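Local coordinates for Alpha/beta hydrolase family protein (PDB 3OOS), which is probably a hydrolase of the alpha/beta fold family whose natural substrate is unknown, at residues T29-Y35 with L54-C60; G102-L106 with I119-A125. All coordinates share one frame; numbering follows the deposited sequence.

Interaction 1 (T29-Y35 with L54-C60); sequences THLYSEY and LVNLKGC. With SO4 (sulfate ion), chain B.
V55 O is gripped by two groups: T29 OG1 donates a 2.7 Å hydrogen bond to it, and a water can donate another. T29 and V55 lie where neighbouring parallel strands of the alpha/beta hydrolase sheet, 25-28 and 51-55, run out into loops, and threonine suits the place because its short, branched side chain puts a hydroxyl right next to the carbonyl. T29 turns OG1 away from its own backbone N (chi1 -163°), across to residues 54-60. The water accepts from L57 N at 2.9 Å and can also donate to S33 O, tying both loops together, although it has more acceptors near it than protons to give.

Apolar side chains pack around these polar atoms. L54 sets CD1 over the centre of the Y35 ring, 3.6 Å from its centroid in a CH-pi contact, while V55 O lies in plane at the ring edge, 3.6 Å from Y35 CE2. L57 crosses T29 obliquely, its branched end lying against T29 OG1 and H30 O, with L57 CD1 3.3 Å from H30 O. Farther on, L57-C60 form a type II turn whose positive phi at G59 calls for glycine. E34 lays CB against C60 CB, and its OE1, bonded to G61 N, also takes a 2.7 Å bond from a second water that donates to G59 O.

H30 and Y32 lead towards the likely active site, where a sulfate, probably from the crystallisation liquor, is also bound by S99 OG and A100 N. Y32 OH donates to sulfate O1 at 2.7 Å. H30 uses both ring nitrogens: NE2 donates to sulfate O3 at 2.8 Å, and ND1 accepts a nearly straight bond (171°) from Y32 N, which stands well out of the ring plane.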
loop_
_atom_site.group_PDB
_atom_site.type_symbol
_atom_site.label_atom_id
_atom_site.label_comp_id
_atom_site.label_asym_id
_atom_site.label_seq_id
_atom_site.Cartn_x
_atom_site.Cartn_y
_atom_site.Cartn_z
ATOM N N THR A 29 -3.105 5.008 2.101
ATOM C CA THR A 29 -1.733 5.212 2.555
ATOM C C THR A 29 -0.913 3.955 2.292
ATOM O O THR A 29 -1.425 2.979 1.739
ATOM C CB THR A 29 -1.661 5.690 4.043
ATOM O OG1 THR A 29 -0.366 6.241 4.314
ATOM C CG2 THR A 29 -1.959 4.561 5.019
ATOM N N HIS A 30 0.358 4.002 2.665
ATOM C CA HIS A 30 1.255 2.873 2.519
ATOM C C HIS A 30 2.012 2.725 3.829
ATOM O O HIS A 30 2.078 3.665 4.613
ATOM C CB HIS A 30 2.222 3.115 1.363
ATOM C CG HIS A 30 3.075 1.932 1.040
ATOM N ND1 HIS A 30 4.361 1.791 1.517
ATOM C CD2 HIS A 30 2.819 0.823 0.310
ATOM C CE1 HIS A 30 4.863 0.647 1.084
ATOM N NE2 HIS A 30 3.946 0.042 0.348
ATOM N N LEU A 31 2.577 1.548 4.067
ATOM C CA LEU A 31 3.225 1.271 5.345
ATOM C C LEU A 31 4.563 1.990 5.543
ATOM O O LEU A 31 4.960 2.255 6.680
ATOM C CB LEU A 31 3.397 -0.237 5.540
ATOM C CG LEU A 31 3.718 -0.703 6.959
ATOM C CD1 LEU A 31 2.658 -0.225 7.950
ATOM C CD2 LEU A 31 3.834 -2.211 6.975
ATOM N N TYR A 32 5.259 2.304 4.453
ATOM C CA TYR A 32 6.571 2.949 4.568
ATOM C C TYR A 32 6.921 3.851 3.389
ATOM O O TYR A 32 8.004 3.751 2.814
ATOM C CB TYR A 32 7.686 1.918 4.842
ATOM C CG TYR A 32 7.593 0.624 4.062
ATOM C CD1 TYR A 32 7.996 0.557 2.728
ATOM C CD2 TYR A 32 7.128 -0.542 4.671
ATOM C CE1 TYR A 32 7.921 -0.633 2.015
ATOM C CE2 TYR A 32 7.053 -1.742 3.965
ATOM C CZ TYR A 32 7.447 -1.777 2.638
ATOM O OH TYR A 32 7.372 -2.957 1.930
ATOM N N SER A 33 5.998 4.744 3.048
ATOM C CA SER A 33 6.194 5.696 1.955
ATOM C C SER A 33 5.747 7.090 2.356
ATOM O O SER A 33 4.829 7.251 3.162
ATOM C CB SER A 33 5.408 5.270 0.713
ATOM O OG SER A 33 5.789 3.986 0.273
ATOM N N GLU A 34 6.391 8.100 1.782
ATOM C CA GLU A 34 5.952 9.477 1.983
ATOM C C GLU A 34 5.557 10.132 0.668
ATOM O O GLU A 34 6.213 9.944 -0.351
ATOM C CB GLU A 34 7.005 10.306 2.727
ATOM C CG GLU A 34 8.362 10.414 2.038
ATOM C CD GLU A 34 9.415 11.081 2.908
ATOM O OE1 GLU A 34 9.082 11.591 4.000
ATOM O OE2 GLU A 34 10.587 11.099 2.492
ATOM N N TYR A 35 4.471 10.894 0.715
ATOM C CA TYR A 35 3.864 11.487 -0.466
ATOM C C TYR A 35 4.022 13.004 -0.494
ATOM O O TYR A 35 4.326 13.633 0.520
ATOM C CB TYR A 35 2.371 11.146 -0.502
ATOM C CG TYR A 35 2.056 9.670 -0.417
ATOM C CD1 TYR A 35 2.234 8.837 -1.521
ATOM C CD2 TYR A 35 1.564 9.109 0.762
ATOM C CE1 TYR A 35 1.938 7.481 -1.453
ATOM C CE2 TYR A 35 1.263 7.752 0.841
ATOM C CZ TYR A 35 1.453 6.947 -0.271
ATOM O OH TYR A 35 1.153 5.605 -0.210
ATOM N N LEU A 54 -5.078 10.971 0.967
ATOM C CA LEU A 54 -3.765 10.345 0.831
ATOM C C LEU A 54 -2.889 10.791 1.998
ATOM O O LEU A 54 -2.415 11.928 2.026
ATOM C CB LEU A 54 -3.136 10.727 -0.516
ATOM C CG LEU A 54 -1.756 10.163 -0.874
ATOM C CD1 LEU A 54 -1.794 8.646 -1.006
ATOM C CD2 LEU A 54 -1.250 10.806 -2.164
ATOM N N VAL A 55 -2.691 9.891 2.958
ATOM C CA VAL A 55 -2.105 10.243 4.254
ATOM C C VAL A 55 -0.599 9.989 4.357
ATOM O O VAL A 55 -0.101 8.926 3.977
ATOM C CB VAL A 55 -2.833 9.501 5.408
ATOM C CG1 VAL A 55 -2.240 9.867 6.774
ATOM C CG2 VAL A 55 -4.325 9.804 5.376
ATOM N N ASN A 56 0.113 10.990 4.871
ATOM C CA ASN A 56 1.482 10.811 5.345
ATOM C C ASN A 56 1.465 10.371 6.809
ATOM O O ASN A 56 1.001 11.106 7.687
ATOM C CB ASN A 56 2.302 12.103 5.166
ATOM C CG ASN A 56 2.978 12.193 3.801
ATOM O OD1 ASN A 56 3.301 13.289 3.321
ATOM N ND2 ASN A 56 3.206 11.049 3.178
ATOM N N LEU A 57 1.950 9.159 7.064
ATOM C CA LEU A 57 1.948 8.599 8.414
ATOM C C LEU A 57 3.026 9.242 9.285
ATOM O O LEU A 57 3.785 10.092 8.817
ATOM C CB LEU A 57 2.128 7.079 8.363
ATOM C CG LEU A 57 1.022 6.301 7.644
ATOM C CD1 LEU A 57 1.380 4.828 7.574
ATOM C CD2 LEU A 57 -0.328 6.511 8.323
ATOM N N LYS A 58 3.067 8.853 10.559
ATOM C CA LYS A 58 4.128 9.283 11.468
ATOM C C LYS A 58 5.480 9.019 10.805
ATOM O O LYS A 58 5.712 7.932 10.273
ATOM C CB LYS A 58 4.015 8.523 12.796
ATOM C CG LYS A 58 4.787 9.112 13.983
ATOM C CD LYS A 58 4.095 10.346 14.595
ATOM C CE LYS A 58 2.760 10.031 15.264
ATOM N NZ LYS A 58 2.915 9.277 16.536
ATOM N N GLY A 59 6.348 10.025 10.809
ATOM C CA GLY A 59 7.677 9.907 10.208
ATOM C C GLY A 59 7.735 10.159 8.707
ATOM O O GLY A 59 8.793 10.000 8.093
ATOM N N CYS A 60 6.609 10.567 8.120
ATOM C CA CYS A 60 6.505 10.768 6.668
ATOM C C CYS A 60 6.188 12.212 6.323
ATOM O O CYS A 60 5.292 12.811 6.918
ATOM C CB CYS A 60 5.398 9.890 6.086
ATOM S SG CYS A 60 5.589 8.147 6.414
HETATM S S SO4 B . 5.953 -2.335 -1.345
HETATM O O1 SO4 B . 7.244 -2.557 -0.701
HETATM O O2 SO4 B . 5.769 -3.317 -2.404
HETATM O O3 SO4 B . 4.895 -2.445 -0.348
HETATM O O4 SO4 B . 5.934 -0.990 -1.918
HETATM O O HOH W 1 2.565 7.600 4.663
HETATM O O HOH W 2 10.548 11.093 6.203
#

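Interaction 2 (G102-L106 with I119-A125); sequences GMLAL and IIVGGAA
With CG of L106 opposite its own carbonyl carbon (chi1 -63°) and the rest of the chain extended, the leucine reaches down from helix 100-112 onto strand 116-122. V121 meets it with CG1 turned away from its backbone N (chi1 -174°), which leaves CG2 to touch both L106 CD2 at 4.0 Å and A105 CB at 3.9 Å. L106 crosses V121 and I119 at about right angles. Its CD2 also rests on I119 CD1, while CD1 reaches A125 O at 3.6 Å, a carbonyl that accepts a hydrogen bond from Y211 OH.

Small residues bring the helix close. G102 CA sits 4.6 Å from V121 CA because glycine puts no side chain into the side taken up by V121 CG1, G122 O and A124 CB. V121 CG1 packs on G102 O at 3.6 Å. A105 faces the strand too, and its single methyl is small enough to pack on V121 CG2 and near I120 O. Selenomethionine M103 brings CG near A124 CB and A125 O. No hydrogen bond crosses this interface, and A125 N is buried without a partner.

The axes of helix segment 102-106 and strand segment 119-122 approach to 7.4 Å and run roughly antiparallel, at 144°. This is the helix-to-strand return of a beta-alpha-beta crossover, here the unit whose strand-to-helix turn carries the probable nucleophile elbow of an alpha/beta hydrolase.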
loop_
_atom_site.group_PDB
_atom_site.type_symbol
_atom_site.label_atom_id
_atom_site.label_comp_id
_atom_site.label_asym_id
_atom_site.label_seq_id
_atom_site.Cartn_x
_atom_site.Cartn_y
_atom_site.Cartn_z
ATOM N N GLY A 102 -1.565 -2.911 1.520
ATOM C CA GLY A 102 -2.647 -3.903 1.561
ATOM C C GLY A 102 -2.654 -4.683 2.866
ATOM O O GLY A 102 -3.715 -4.994 3.412
HETATM N N MSE A 103 -1.467 -4.996 3.378
HETATM C CA MSE A 103 -1.355 -5.639 4.683
HETATM C C MSE A 103 -1.918 -4.717 5.757
HETATM O O MSE A 103 -2.642 -5.162 6.650
HETATM C CB MSE A 103 0.096 -6.006 4.983
HETATM C CG MSE A 103 0.681 -6.994 3.993
HETATM SE SE MSE A 103 2.589 -7.233 4.246
HETATM C CE MSE A 103 2.953 -8.122 2.558
ATOM N N LEU A 104 -1.598 -3.429 5.651
ATOM C CA LEU A 104 -2.134 -2.430 6.573
ATOM C C LEU A 104 -3.668 -2.375 6.506
ATOM O O LEU A 104 -4.331 -2.260 7.545
ATOM C CB LEU A 104 -1.514 -1.057 6.296
ATOM C CG LEU A 104 -1.900 0.099 7.225
ATOM C CD1 LEU A 104 -1.538 -0.193 8.688
ATOM C CD2 LEU A 104 -1.237 1.385 6.746
ATOM N N ALA A 105 -4.219 -2.484 5.297
ATOM C CA ALA A 105 -5.674 -2.553 5.093
ATOM C C ALA A 105 -6.309 -3.703 5.872
ATOM O O ALA A 105 -7.362 -3.537 6.495
ATOM C CB ALA A 105 -6.003 -2.680 3.606
ATOM N N LEU A 106 -5.666 -4.866 5.824
ATOM C CA LEU A 106 -6.163 -6.042 6.531
ATOM C C LEU A 106 -6.146 -5.826 8.039
ATOM O O LEU A 106 -7.083 -6.219 8.730
ATOM C CB LEU A 106 -5.372 -7.295 6.143
ATOM C CG LEU A 106 -5.466 -7.701 4.663
ATOM C CD1 LEU A 106 -4.504 -8.845 4.357
ATOM C CD2 LEU A 106 -6.899 -8.077 4.242
ATOM N N ILE A 119 -12.745 -2.320 2.436
ATOM C CA ILE A 119 -11.305 -2.294 2.174
ATOM C C ILE A 119 -11.024 -2.685 0.728
ATOM O O ILE A 119 -11.743 -3.505 0.139
ATOM C CB ILE A 119 -10.475 -3.182 3.148
ATOM C CG1 ILE A 119 -11.011 -4.621 3.185
ATOM C CG2 ILE A 119 -10.425 -2.539 4.538
ATOM C CD1 ILE A 119 -10.160 -5.593 4.004
ATOM N N ILE A 120 -10.004 -2.052 0.156
ATOM C CA ILE A 120 -9.458 -2.433 -1.140
ATOM C C ILE A 120 -8.027 -2.873 -0.866
ATOM O O ILE A 120 -7.258 -2.138 -0.244
ATOM C CB ILE A 120 -9.518 -1.277 -2.168
ATOM C CG1 ILE A 120 -10.957 -1.070 -2.654
ATOM C CG2 ILE A 120 -8.637 -1.569 -3.382
ATOM C CD1 ILE A 120 -11.688 0.047 -1.997
ATOM N N VAL A 121 -7.692 -4.083 -1.304
ATOM C CA VAL A 121 -6.440 -4.732 -0.913
ATOM C C VAL A 121 -5.728 -5.293 -2.137
ATOM O O VAL A 121 -6.175 -6.277 -2.729
ATOM C CB VAL A 121 -6.695 -5.882 0.104
ATOM C CG1 VAL A 121 -5.375 -6.453 0.619
ATOM C CG2 VAL A 121 -7.564 -5.406 1.274
ATOM N N GLY A 122 -4.616 -4.668 -2.511
ATOM C CA GLY A 122 -3.872 -5.078 -3.701
ATOM C C GLY A 122 -2.536 -5.722 -3.409
ATOM O O GLY A 122 -1.812 -5.279 -2.516
ATOM N N GLY A 123 -2.222 -6.781 -4.157
ATOM C CA GLY A 123 -0.908 -7.430 -4.107
ATOM C C GLY A 123 -0.370 -7.708 -2.715
ATOM O O GLY A 123 0.819 -7.514 -2.453
ATOM N N ALA A 124 -1.238 -8.170 -1.820
ATOM C CA ALA A 124 -0.850 -8.352 -0.424
ATOM C C ALA A 124 -0.855 -9.816 0.001
ATOM O O ALA A 124 -0.935 -10.725 -0.830
ATOM C CB ALA A 124 -1.742 -7.506 0.490
ATOM N N ALA A 125 -0.741 -10.035 1.306
ATOM C CA ALA A 125 -0.765 -11.374 1.875
ATOM C C ALA A 125 -1.336 -11.276 3.274
ATOM O O ALA A 125 -1.231 -10.230 3.917
ATOM C CB ALA A 125 0.635 -11.967 1.908
#

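Overall arrangement
Interaction 1 comes first along the chain and closes before interaction 2 opens; their centres lie 15 Å apart, and both reach the same mixed eight-stranded sheet. The first joins the loops that follow strands 25-28 and 51-55, the second packs helix 100-112 against strand 116-122, and strand 93-98 lies between strands 25-28 and 116-122 in the sheet. L104 links them directly: its CD2 touches T29 CG2 at 3.7 Å and its CD1 packs on L31 CD1, from a side of the helix that does not touch strand 116-122. The helix begins just after S99, the candidate nucleophile, so interaction 1 and the helix of interaction 2 meet at the sulfate-marked, probable active site.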